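Local coordinates for protein hydroxymethyldihydropterin pyrophosphokinase-dihydropteroate synthase, putative (Plasmodium vivax, PDB 5Z79) that makes dihydropteroate for folate synthesis by two linked activities, pyrophosphorylating 6-hydroxymethyl-7,8-dihydropterin and then condensing the product with 4-aminobenzoate, at residues S92-S97 with F170-L175; E53-Y58 with K316-L321. All blocks are in the same frame, centred on the assembly; numbering follows the deposited sequence.

How the contacts relate
Both contacts lie at the six-stranded antiparallel sheet of the pyrophosphokinase half, at opposite ends of the neighbouring strands 43-54 and 160-169. Contact 1 lies at the surface, where F170, just past strand 160-169, receives a loop that has no regular structure. Contact 2 is partly buried and sits within the pairing of two strands, where 43-54 ends beside 319-323 and the pterin pocket. Their chemistry follows from these places: an aromatic stack with a carboxylate at its rim holds the loop of contact 1, whereas backbone hydrogen bonds and an asparagine side chain join the strands of contact 2. The centres are 33 Å apart, and the two sites do not touch.

Contact 1 (S92-S97 with F170-L175); sequences SRYEES and FVEDPL
Y94 lays its ring over F170 in an offset stack, the planes only 9° apart and the centroids separated by 4.6 Å. The slip leaves Y94 CB, not the middle of the tyrosine ring, over the centre of the F170 face, a CH-pi contact at 3.8 Å from the centroid. In return, F170 CD1 lies above the Y94 ring, displaced toward its rim, and is 3.8 Å from Y94 CD2. E96 reaches the phenylalanine from another direction: its OE2 meets the ring edge in the ring plane, 3.4 Å from F170 CD2, where the ring's positive rim would favour a carboxylate. The chain of E96 bends at chi2 (-62°), which turns CD back from an extended course, and its other oxygen, OE1, makes a salt bridge to R12. S92 OG approaches F170 CZ obliquely at 3.8 Å. The same hydroxyl donates a hydrogen bond to Y94 O at 3.1 Å, from above the carbonyl plane, a local bond within the loop. Farther along, Y237 OH accepts a hydrogen bond from E172 N, and D173 is the N-cap of helix 174-188, its OD1 accepting from A176 N. The contact thus lays the loop between strand 43-54 and helix 105-111 against the short connection from strand 160-169 to helix 174-188, with F170 also backbone-bonded to L42, the last residue of helix 27-42.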
loop_
_atom_site.group_PDB
_atom_site.type_symbol
_atom_site.label_atom_id
_atom_site.label_comp_id
_atom_site.label_asym_id
_atom_site.label_seq_id
_atom_site.Cartn_x
_atom_site.Cartn_y
_atom_site.Cartn_z
ATOM N N SER A 92 17.731 15.247 -48.455
ATOM C CA SER A 92 18.942 15.907 -47.980
ATOM C C SER A 92 20.011 15.659 -48.991
ATOM O O SER A 92 20.088 14.592 -49.529
ATOM C CB SER A 92 19.392 15.293 -46.650
ATOM O OG SER A 92 20.558 15.915 -46.135
ATOM N N ARG A 93 20.856 16.639 -49.229
ATOM C CA ARG A 93 22.023 16.447 -50.063
ATOM C C ARG A 93 23.056 15.626 -49.388
ATOM O O ARG A 93 23.938 15.082 -50.027
ATOM C CB ARG A 93 22.663 17.761 -50.388
ATOM C CG ARG A 93 21.981 18.452 -51.530
ATOM C CD ARG A 93 22.626 19.790 -51.679
ATOM N NE ARG A 93 21.890 20.597 -52.620
ATOM C CZ ARG A 93 22.165 20.694 -53.904
ATOM N NH1 ARG A 93 23.179 20.022 -54.436
ATOM N NH2 ARG A 93 21.420 21.487 -54.648
ATOM N N TYR A 94 22.965 15.540 -48.087
ATOM C CA TYR A 94 23.898 14.738 -47.346
ATOM C C TYR A 94 23.183 13.457 -46.954
ATOM O O TYR A 94 21.971 13.361 -47.068
ATOM C CB TYR A 94 24.374 15.503 -46.125
ATOM C CG TYR A 94 25.120 16.784 -46.449
ATOM C CD1 TYR A 94 24.537 17.805 -47.204
ATOM C CD2 TYR A 94 26.391 16.988 -45.960
ATOM C CE1 TYR A 94 25.214 18.978 -47.467
ATOM C CE2 TYR A 94 27.079 18.158 -46.219
ATOM C CZ TYR A 94 26.485 19.146 -46.967
ATOM O OH TYR A 94 27.204 20.286 -47.208
ATOM N N GLU A 95 23.953 12.451 -46.568
ATOM C CA GLU A 95 23.371 11.239 -46.033
ATOM C C GLU A 95 24.308 10.559 -45.012
ATOM O O GLU A 95 25.507 10.333 -45.287
ATOM C CB GLU A 95 22.955 10.293 -47.173
ATOM C CG GLU A 95 21.872 9.317 -46.741
ATOM C CD GLU A 95 20.711 9.169 -47.737
ATOM O OE1 GLU A 95 20.946 8.508 -48.801
ATOM O OE2 GLU A 95 19.563 9.667 -47.437
ATOM N N GLU A 96 23.748 10.286 -43.825
ATOM C CA GLU A 96 24.441 9.512 -42.768
ATOM C C GLU A 96 24.247 8.003 -43.020
ATOM O O GLU A 96 23.221 7.568 -43.592
ATOM C CB GLU A 96 23.935 9.847 -41.329
ATOM C CG GLU A 96 23.984 11.304 -40.867
ATOM C CD GLU A 96 25.406 11.860 -40.830
ATOM O OE1 GLU A 96 26.377 11.104 -41.159
ATOM O OE2 GLU A 96 25.605 13.074 -40.508
ATOM N N SER A 97 25.243 7.220 -42.595
ATOM C CA SER A 97 25.110 5.761 -42.598
ATOM C C SER A 97 24.244 5.422 -41.432
ATOM O O SER A 97 24.378 6.021 -40.365
ATOM C CB SER A 97 26.463 5.032 -42.495
ATOM O OG SER A 97 26.852 4.787 -41.164
ATOM N N PHE A 170 26.054 18.116 -39.825
ATOM C CA PHE A 170 26.857 18.445 -40.968
ATOM C C PHE A 170 26.544 19.841 -41.466
ATOM O O PHE A 170 26.958 20.219 -42.568
ATOM C CB PHE A 170 26.631 17.423 -42.070
ATOM C CG PHE A 170 25.208 17.178 -42.374
ATOM C CD1 PHE A 170 24.428 18.156 -42.950
ATOM C CD2 PHE A 170 24.632 15.951 -42.083
ATOM C CE1 PHE A 170 23.080 17.914 -43.237
ATOM C CE2 PHE A 170 23.288 15.691 -42.361
ATOM C CZ PHE A 170 22.506 16.675 -42.946
ATOM N N VAL A 171 25.824 20.623 -40.664
ATOM C CA VAL A 171 25.613 22.030 -40.982
ATOM C C VAL A 171 26.797 22.794 -40.454
ATOM O O VAL A 171 27.251 22.539 -39.348
ATOM C CB VAL A 171 24.352 22.613 -40.350
ATOM C CG1 VAL A 171 24.191 24.067 -40.781
ATOM C CG2 VAL A 171 23.137 21.801 -40.745
ATOM N N GLU A 172 27.298 23.730 -41.248
ATOM C CA GLU A 172 28.582 24.326 -40.959
ATOM C C GLU A 172 28.507 25.539 -40.048
ATOM O O GLU A 172 29.524 25.959 -39.512
ATOM C CB GLU A 172 29.261 24.710 -42.258
ATOM C CG GLU A 172 29.391 23.560 -43.288
ATOM C CD GLU A 172 30.177 23.957 -44.546
ATOM O OE1 GLU A 172 30.932 24.962 -44.497
ATOM O OE2 GLU A 172 30.024 23.263 -45.581
ATOM N N ASP A 173 27.328 26.122 -39.865
ATOM C CA ASP A 173 27.197 27.215 -38.909
ATOM C C ASP A 173 25.789 27.366 -38.349
ATOM O O ASP A 173 24.841 26.939 -38.972
ATOM C CB ASP A 173 27.659 28.525 -39.545
ATOM C CG ASP A 173 26.793 28.948 -40.734
ATOM O OD1 ASP A 173 25.578 29.230 -40.553
ATOM O OD2 ASP A 173 27.344 29.020 -41.860
ATOM N N PRO A 174 25.658 28.018 -37.185
ATOM C CA PRO A 174 24.389 28.128 -36.538
ATOM C C PRO A 174 23.355 28.884 -37.300
ATOM O O PRO A 174 22.182 28.588 -37.147
ATOM C CB PRO A 174 24.710 28.850 -35.229
ATOM C CG PRO A 174 26.007 29.463 -35.423
ATOM C CD PRO A 174 26.721 28.503 -36.303
ATOM N N LEU A 175 23.749 29.864 -38.089
ATOM C CA LEU A 175 22.749 30.606 -38.841
ATOM C C LEU A 175 22.079 29.669 -39.850
ATOM O O LEU A 175 20.865 29.490 -39.852
ATOM C CB LEU A 175 23.337 31.847 -39.525
ATOM C CG LEU A 175 22.293 32.764 -40.187
ATOM C CD1 LEU A 175 21.105 33.055 -39.282
ATOM C CD2 LEU A 175 22.916 34.076 -40.591
#

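Contact 2 (E53-Y58 with K316-L321). With PE0 (pterine), chain K.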
loop_
_atom_site.group_PDB
_atom_site.type_symbol
_atom_site.label_atom_id
_atom_site.label_comp_id
_atom_site.label_asym_id
_atom_site.label_seq_id
_atom_site.Cartn_x
_atom_site.Cartn_y
_atom_site.Cartn_z
ATOM N N GLU A 53 5.970 17.809 -19.233
ATOM C CA GLU A 53 4.838 18.702 -19.196
ATOM C C GLU A 53 5.211 19.805 -18.262
ATOM O O GLU A 53 5.346 19.549 -17.070
ATOM C CB GLU A 53 3.623 17.998 -18.646
ATOM C CG GLU A 53 2.428 18.896 -18.747
ATOM C CD GLU A 53 1.202 18.327 -18.105
ATOM O OE1 GLU A 53 1.054 18.617 -16.904
ATOM O OE2 GLU A 53 0.405 17.638 -18.815
ATOM N N THR A 54 5.391 21.018 -18.779
ATOM C CA THR A 54 5.834 22.119 -17.930
ATOM C C THR A 54 4.866 23.269 -17.902
ATOM O O THR A 54 4.103 23.481 -18.854
ATOM C CB THR A 54 7.222 22.686 -18.321
ATOM O OG1 THR A 54 7.237 23.089 -19.702
ATOM C CG2 THR A 54 8.304 21.667 -18.066
ATOM N N VAL A 55 4.916 24.011 -16.793
ATOM C CA VAL A 55 4.107 25.215 -16.641
ATOM C C VAL A 55 4.779 26.391 -17.284
ATOM O O VAL A 55 5.923 26.688 -16.961
ATOM C CB VAL A 55 3.852 25.601 -15.198
ATOM C CG1 VAL A 55 3.468 27.084 -15.105
ATOM C CG2 VAL A 55 2.763 24.694 -14.670
ATOM N N PRO A 56 4.050 27.088 -18.164
ATOM C CA PRO A 56 4.649 28.165 -18.932
ATOM C C PRO A 56 5.451 29.154 -18.100
ATOM O O PRO A 56 5.070 29.517 -16.964
ATOM C CB PRO A 56 3.445 28.845 -19.593
ATOM C CG PRO A 56 2.410 27.763 -19.727
ATOM C CD PRO A 56 2.677 26.774 -18.617
ATOM N N GLU A 57 6.588 29.524 -18.694
ATOM C CA GLU A 57 7.520 30.509 -18.152
ATOM C C GLU A 57 7.547 31.683 -19.111
ATOM O O GLU A 57 8.102 31.614 -20.202
ATOM C CB GLU A 57 8.932 29.928 -17.971
ATOM C CG GLU A 57 9.095 29.069 -16.709
ATOM C CD GLU A 57 10.342 28.165 -16.748
ATOM O OE1 GLU A 57 10.543 27.396 -17.761
ATOM O OE2 GLU A 57 11.114 28.244 -15.733
ATOM N N TYR A 58 6.889 32.743 -18.684
ATOM C CA TYR A 58 6.823 33.961 -19.430
ATOM C C TYR A 58 7.788 34.997 -18.845
ATOM O O TYR A 58 8.471 35.707 -19.603
ATOM C CB TYR A 58 5.389 34.483 -19.341
ATOM C CG TYR A 58 4.342 33.504 -19.821
ATOM C CD1 TYR A 58 4.524 32.785 -21.024
ATOM C CD2 TYR A 58 3.150 33.315 -19.102
ATOM C CE1 TYR A 58 3.558 31.888 -21.481
ATOM C CE2 TYR A 58 2.160 32.428 -19.546
ATOM C CZ TYR A 58 2.359 31.708 -20.731
ATOM O OH TYR A 58 1.379 30.805 -21.169
ATOM N N LYS A 316 6.059 18.857 -8.712
ATOM C CA LYS A 316 4.620 18.596 -8.610
ATOM C C LYS A 316 3.912 19.030 -9.893
ATOM O O LYS A 316 3.085 18.294 -10.415
ATOM C CB LYS A 316 4.046 19.344 -7.375
ATOM C CG LYS A 316 2.740 18.780 -6.819
ATOM C CD LYS A 316 1.797 19.868 -6.276
ATOM C CE LYS A 316 2.284 20.569 -4.985
ATOM N NZ LYS A 316 2.522 19.604 -3.868
ATOM N N ASN A 317 4.273 20.210 -10.407
ATOM C CA ASN A 317 3.672 20.786 -11.646
ATOM C C ASN A 317 4.492 20.820 -12.925
ATOM O O ASN A 317 4.075 21.439 -13.901
ATOM C CB ASN A 317 3.191 22.204 -11.384
ATOM C CG ASN A 317 1.868 22.209 -10.694
ATOM O OD1 ASN A 317 1.694 22.892 -9.705
ATOM N ND2 ASN A 317 0.940 21.397 -11.182
ATOM N N ASN A 318 5.639 20.160 -12.912
ATOM C CA ASN A 318 6.346 19.853 -14.124
ATOM C C ASN A 318 6.653 18.366 -14.075
ATOM O O ASN A 318 7.418 17.921 -13.204
ATOM C CB ASN A 318 7.636 20.689 -14.236
ATOM C CG ASN A 318 7.386 22.199 -14.231
ATOM O OD1 ASN A 318 6.410 22.708 -14.770
ATOM N ND2 ASN A 318 8.288 22.914 -13.622
ATOM N N LYS A 319 6.058 17.616 -15.009
ATOM C CA LYS A 319 6.083 16.132 -14.998
ATOM C C LYS A 319 6.797 15.382 -16.161
ATOM O O LYS A 319 6.694 15.707 -17.333
ATOM C CB LYS A 319 4.658 15.618 -14.943
ATOM C CG LYS A 319 3.968 15.987 -13.683
ATOM C CD LYS A 319 2.518 15.594 -13.763
ATOM C CE LYS A 319 1.637 16.625 -13.077
ATOM N NZ LYS A 319 0.249 16.143 -13.186
ATOM N N ARG A 320 7.468 14.313 -15.813
ATOM C CA ARG A 320 8.111 13.476 -16.806
ATOM C C ARG A 320 7.102 12.579 -17.562
ATOM O O ARG A 320 6.285 11.901 -16.940
ATOM C CB ARG A 320 9.110 12.620 -16.068
ATOM C CG ARG A 320 9.834 11.626 -16.912
ATOM C CD ARG A 320 11.024 11.123 -16.132
ATOM N NE ARG A 320 12.115 12.087 -16.119
ATOM C CZ ARG A 320 13.285 11.866 -15.532
ATOM N NH1 ARG A 320 13.514 10.724 -14.882
ATOM N NH2 ARG A 320 14.251 12.781 -15.609
ATOM N N LEU A 321 7.158 12.558 -18.892
ATOM C CA LEU A 321 6.236 11.743 -19.665
ATOM C C LEU A 321 6.971 10.575 -20.334
ATOM O O LEU A 321 8.198 10.573 -20.463
ATOM C CB LEU A 321 5.527 12.619 -20.677
ATOM C CG LEU A 321 4.991 13.914 -20.033
ATOM C CD1 LEU A 321 4.363 14.812 -21.087
ATOM C CD2 LEU A 321 3.968 13.685 -18.914
HETATM C C1 PE0 K . 8.026 27.947 -23.903
HETATM C C4 PE0 K . 7.944 26.502 -23.767
HETATM O O4 PE0 K . 7.853 25.750 -24.743
HETATM N N2 PE0 K . 7.923 26.016 -22.536
HETATM C C3 PE0 K . 7.985 26.788 -21.452
HETATM N N6 PE0 K . 7.977 26.182 -20.260
HETATM N N1 PE0 K . 8.079 28.117 -21.524
HETATM C C2 PE0 K . 8.084 28.720 -22.696
HETATM N N3 PE0 K . 8.152 30.027 -22.791
HETATM C C6 PE0 K . 8.166 30.633 -23.971
HETATM C C5 PE0 K . 8.095 29.902 -25.124
HETATM N N4 PE0 K . 8.020 28.581 -25.062
#
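E53 and K319 form an antiparallel hydrogen-bonded pair, and this is the tight part of the contact. E53 N donates to K319 O at 2.9 Å and K319 N returns a bond to E53 O, also 2.9 Å. Two residues past E53, the next bond goes to a side chain: N318 OD1 takes the N-H of V55 at 2.8 Å, 162° at the hydrogen, with the donor tilted 22° from the amide plane. Chi1 of N318 (-59°) puts CG beside its own backbone N; the side chain passes T54 at a slant, CG packing on T54 CG2. E53 and K319 send their side chains to the same face, but their charges stay 4.5 Å apart, OE1 to NZ, and each has a firmer partner: E53 OE2 bonds Y330 OH, while K319 NZ makes a salt bridge with E333.

The looser, exposed side holds V55 and N317, which touch mainly through V55 CG2, 3.6 Å from N317 O. Beyond the pairing, the chain lines the pterin pocket. T54 OG1 accepts a hydrogen bond from pterine N6 at 3.2 Å; E57 N reaches N1 by a weak one at 3.5 Å, and N162 OD1 also bonds the ligand. Strand 43-54 here lies between strands 160-169 and 319-323: T54 pairs with F160 through the backbone, helix 273-282 packs on T54 and N318, and strand 328-330 lies beyond 319-323 at the edge of the sheet.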